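Local structure of CRISPR protein (4MJK) at residues F131-E136 with V165-K170. The protein is a Cas5-family CRISPR protein that probably serves, as in type I-A relatives, as a subunit of the Cascade complex that binds CRISPR RNA. Residues are numbered along the deposited sequence; the frame is centred on the assembly and turned at random.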
loop_
_atom_site.group_PDB
_atom_site.type_symbol
_atom_site.label_atom_id
_atom_site.label_comp_id
_atom_site.label_asym_id
_atom_site.label_seq_id
_atom_site.Cartn_x
_atom_site.Cartn_y
_atom_site.Cartn_z
ATOM N N PHE A 131 -15.360 3.199 16.733
ATOM C CA PHE A 131 -16.182 3.285 17.929
ATOM C C PHE A 131 -17.556 2.830 17.469
ATOM O O PHE A 131 -18.226 3.521 16.682
ATOM C CB PHE A 131 -16.189 4.739 18.447
ATOM C CG PHE A 131 -16.918 4.947 19.761
ATOM C CD1 PHE A 131 -17.470 3.888 20.458
ATOM C CD2 PHE A 131 -17.034 6.227 20.296
ATOM C CE1 PHE A 131 -18.139 4.101 21.672
ATOM C CE2 PHE A 131 -17.693 6.443 21.520
ATOM C CZ PHE A 131 -18.244 5.374 22.198
ATOM N N LEU A 132 -17.944 1.636 17.920
ATOM C CA LEU A 132 -19.226 1.042 17.583
ATOM C C LEU A 132 -20.093 1.009 18.831
ATOM O O LEU A 132 -19.587 0.793 19.942
ATOM C CB LEU A 132 -19.050 -0.388 17.047
ATOM C CG LEU A 132 -18.646 -0.513 15.565
ATOM C CD1 LEU A 132 -17.232 -0.006 15.363
ATOM C CD2 LEU A 132 -18.770 -1.956 15.074
ATOM N N VAL A 133 -21.391 1.232 18.654
ATOM C CA VAL A 133 -22.328 1.138 19.770
ATOM C C VAL A 133 -23.441 0.179 19.361
ATOM O O VAL A 133 -23.985 0.314 18.273
ATOM C CB VAL A 133 -22.954 2.516 20.136
ATOM C CG1 VAL A 133 -23.979 2.348 21.278
ATOM C CG2 VAL A 133 -21.867 3.536 20.531
ATOM N N PHE A 134 -23.761 -0.791 20.219
ATOM C CA PHE A 134 -24.862 -1.724 19.970
ATOM C C PHE A 134 -25.949 -1.644 21.051
ATOM O O PHE A 134 -25.683 -1.273 22.190
ATOM C CB PHE A 134 -24.346 -3.163 19.889
ATOM C CG PHE A 134 -23.438 -3.417 18.719
ATOM C CD1 PHE A 134 -23.963 -3.728 17.475
ATOM C CD2 PHE A 134 -22.060 -3.349 18.866
ATOM C CE1 PHE A 134 -23.127 -3.970 16.386
ATOM C CE2 PHE A 134 -21.213 -3.583 17.783
ATOM C CZ PHE A 134 -21.745 -3.892 16.549
ATOM N N LYS A 135 -27.172 -2.023 20.687
ATOM C CA LYS A 135 -28.299 -1.976 21.615
ATOM C C LYS A 135 -28.070 -2.948 22.769
ATOM O O LYS A 135 -28.492 -2.690 23.901
ATOM C CB LYS A 135 -29.598 -2.311 20.885
ATOM C CG LYS A 135 -30.838 -1.678 21.481
ATOM C CD LYS A 135 -32.044 -1.988 20.608
ATOM C CE LYS A 135 -31.639 -1.990 19.139
ATOM N NZ LYS A 135 -32.752 -2.441 18.257
ATOM N N GLU A 136 -27.412 -4.068 22.477
ATOM C CA GLU A 136 -26.909 -4.960 23.529
ATOM C C GLU A 136 -25.602 -5.611 23.101
ATOM O O GLU A 136 -25.132 -5.388 21.992
ATOM C CB GLU A 136 -27.920 -6.048 23.863
ATOM C CG GLU A 136 -28.113 -7.053 22.761
ATOM C CD GLU A 136 -29.341 -6.758 21.937
ATOM O OE1 GLU A 136 -30.386 -6.416 22.532
ATOM O OE2 GLU A 136 -29.262 -6.863 20.694
ATOM N N VAL A 165 -16.929 -0.628 26.504
ATOM C CA VAL A 165 -17.222 0.523 27.358
ATOM C C VAL A 165 -18.717 0.717 27.563
ATOM O O VAL A 165 -19.522 0.378 26.699
ATOM C CB VAL A 165 -16.651 1.833 26.775
ATOM C CG1 VAL A 165 -15.128 1.821 26.801
ATOM C CG2 VAL A 165 -17.181 2.062 25.357
ATOM N N LYS A 166 -19.086 1.255 28.723
ATOM C CA LYS A 166 -20.454 1.688 28.941
ATOM C C LYS A 166 -20.596 3.052 28.268
ATOM O O LYS A 166 -19.683 3.868 28.330
ATOM C CB LYS A 166 -20.755 1.769 30.442
ATOM C CG LYS A 166 -20.279 0.544 31.215
ATOM C CD LYS A 166 -20.619 0.614 32.705
ATOM C CE LYS A 166 -21.965 -0.029 32.995
ATOM N NZ LYS A 166 -22.033 -1.436 32.484
ATOM N N VAL A 167 -21.709 3.285 27.586
ATOM C CA VAL A 167 -21.928 4.577 26.933
ATOM C C VAL A 167 -23.138 5.324 27.510
ATOM O O VAL A 167 -24.069 4.706 28.031
ATOM C CB VAL A 167 -22.095 4.439 25.392
ATOM C CG1 VAL A 167 -20.871 3.794 24.784
ATOM C CG2 VAL A 167 -23.341 3.633 25.039
ATOM N N THR A 168 -23.103 6.649 27.418
ATOM C CA THR A 168 -24.227 7.500 27.791
ATOM C C THR A 168 -24.835 8.106 26.532
ATOM O O THR A 168 -24.107 8.540 25.638
ATOM C CB THR A 168 -23.758 8.660 28.689
ATOM O OG1 THR A 168 -23.163 8.131 29.877
ATOM C CG2 THR A 168 -24.925 9.558 29.064
ATOM N N GLN A 169 -26.163 8.143 26.454
ATOM C CA GLN A 169 -26.833 8.727 25.296
ATOM C C GLN A 169 -27.140 10.197 25.553
ATOM O O GLN A 169 -27.764 10.533 26.563
ATOM C CB GLN A 169 -28.127 7.970 24.989
ATOM C CG GLN A 169 -28.677 8.212 23.588
ATOM C CD GLN A 169 -29.935 7.401 23.299
ATOM O OE1 GLN A 169 -30.170 6.975 22.165
ATOM N NE2 GLN A 169 -30.752 7.191 24.324
ATOM N N LYS A 170 -26.707 11.069 24.643
ATOM C CA LYS A 170 -26.948 12.508 24.759
ATOM C C LYS A 170 -27.538 13.066 23.464
ATOM O O LYS A 170 -27.445 12.441 22.409
ATOM C CB LYS A 170 -25.641 13.245 25.069
ATOM C CG LYS A 170 -24.857 12.706 26.273
ATOM C CD LYS A 170 -25.126 13.514 27.543
ATOM C CE LYS A 170 -24.354 12.964 28.750
ATOM N NZ LYS A 170 -22.871 13.102 28.593
#
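Val167 sends its two methyl groups to two residues of strand 127-134, one to each, a small example of how a branched side chain can join parts of a fold by apolar contact alone. Val167 CG1, beside its backbone N (chi1 -59°) and so anti to the carbonyl carbon, meets the Phe131 ring at its edge, 4.0 Å from Phe131 CZ. Val167 CG2 turns to Val133, standing 4.0 Å from Val133 CG1, and the two side chains run at a slant to each other. Phe131 reaches this far because its CG is anti to the backbone N (chi1 -175°), which carries the ring out to the valines. Two residues earlier on the same segment, Val165 adds a looser touch, its CG2 4.3 Å from Phe131 CE1. The backbones stay well apart, with Val133 CA and Val167 CA 8.0 Å from each other. Tyr178 stacks edge-to-face on Phe131. Strands 127-134 and 157-170 flank 2-10 in one antiparallel sheet, but 157-170 is interrupted at Lys166 and Val167, and here Val165 and Val167 point toward 127-134; Val133 and Val167 both touch Tyr253 of strand 250-255, and Phe131 and Val133 both rest on Val260 of strand 258-263.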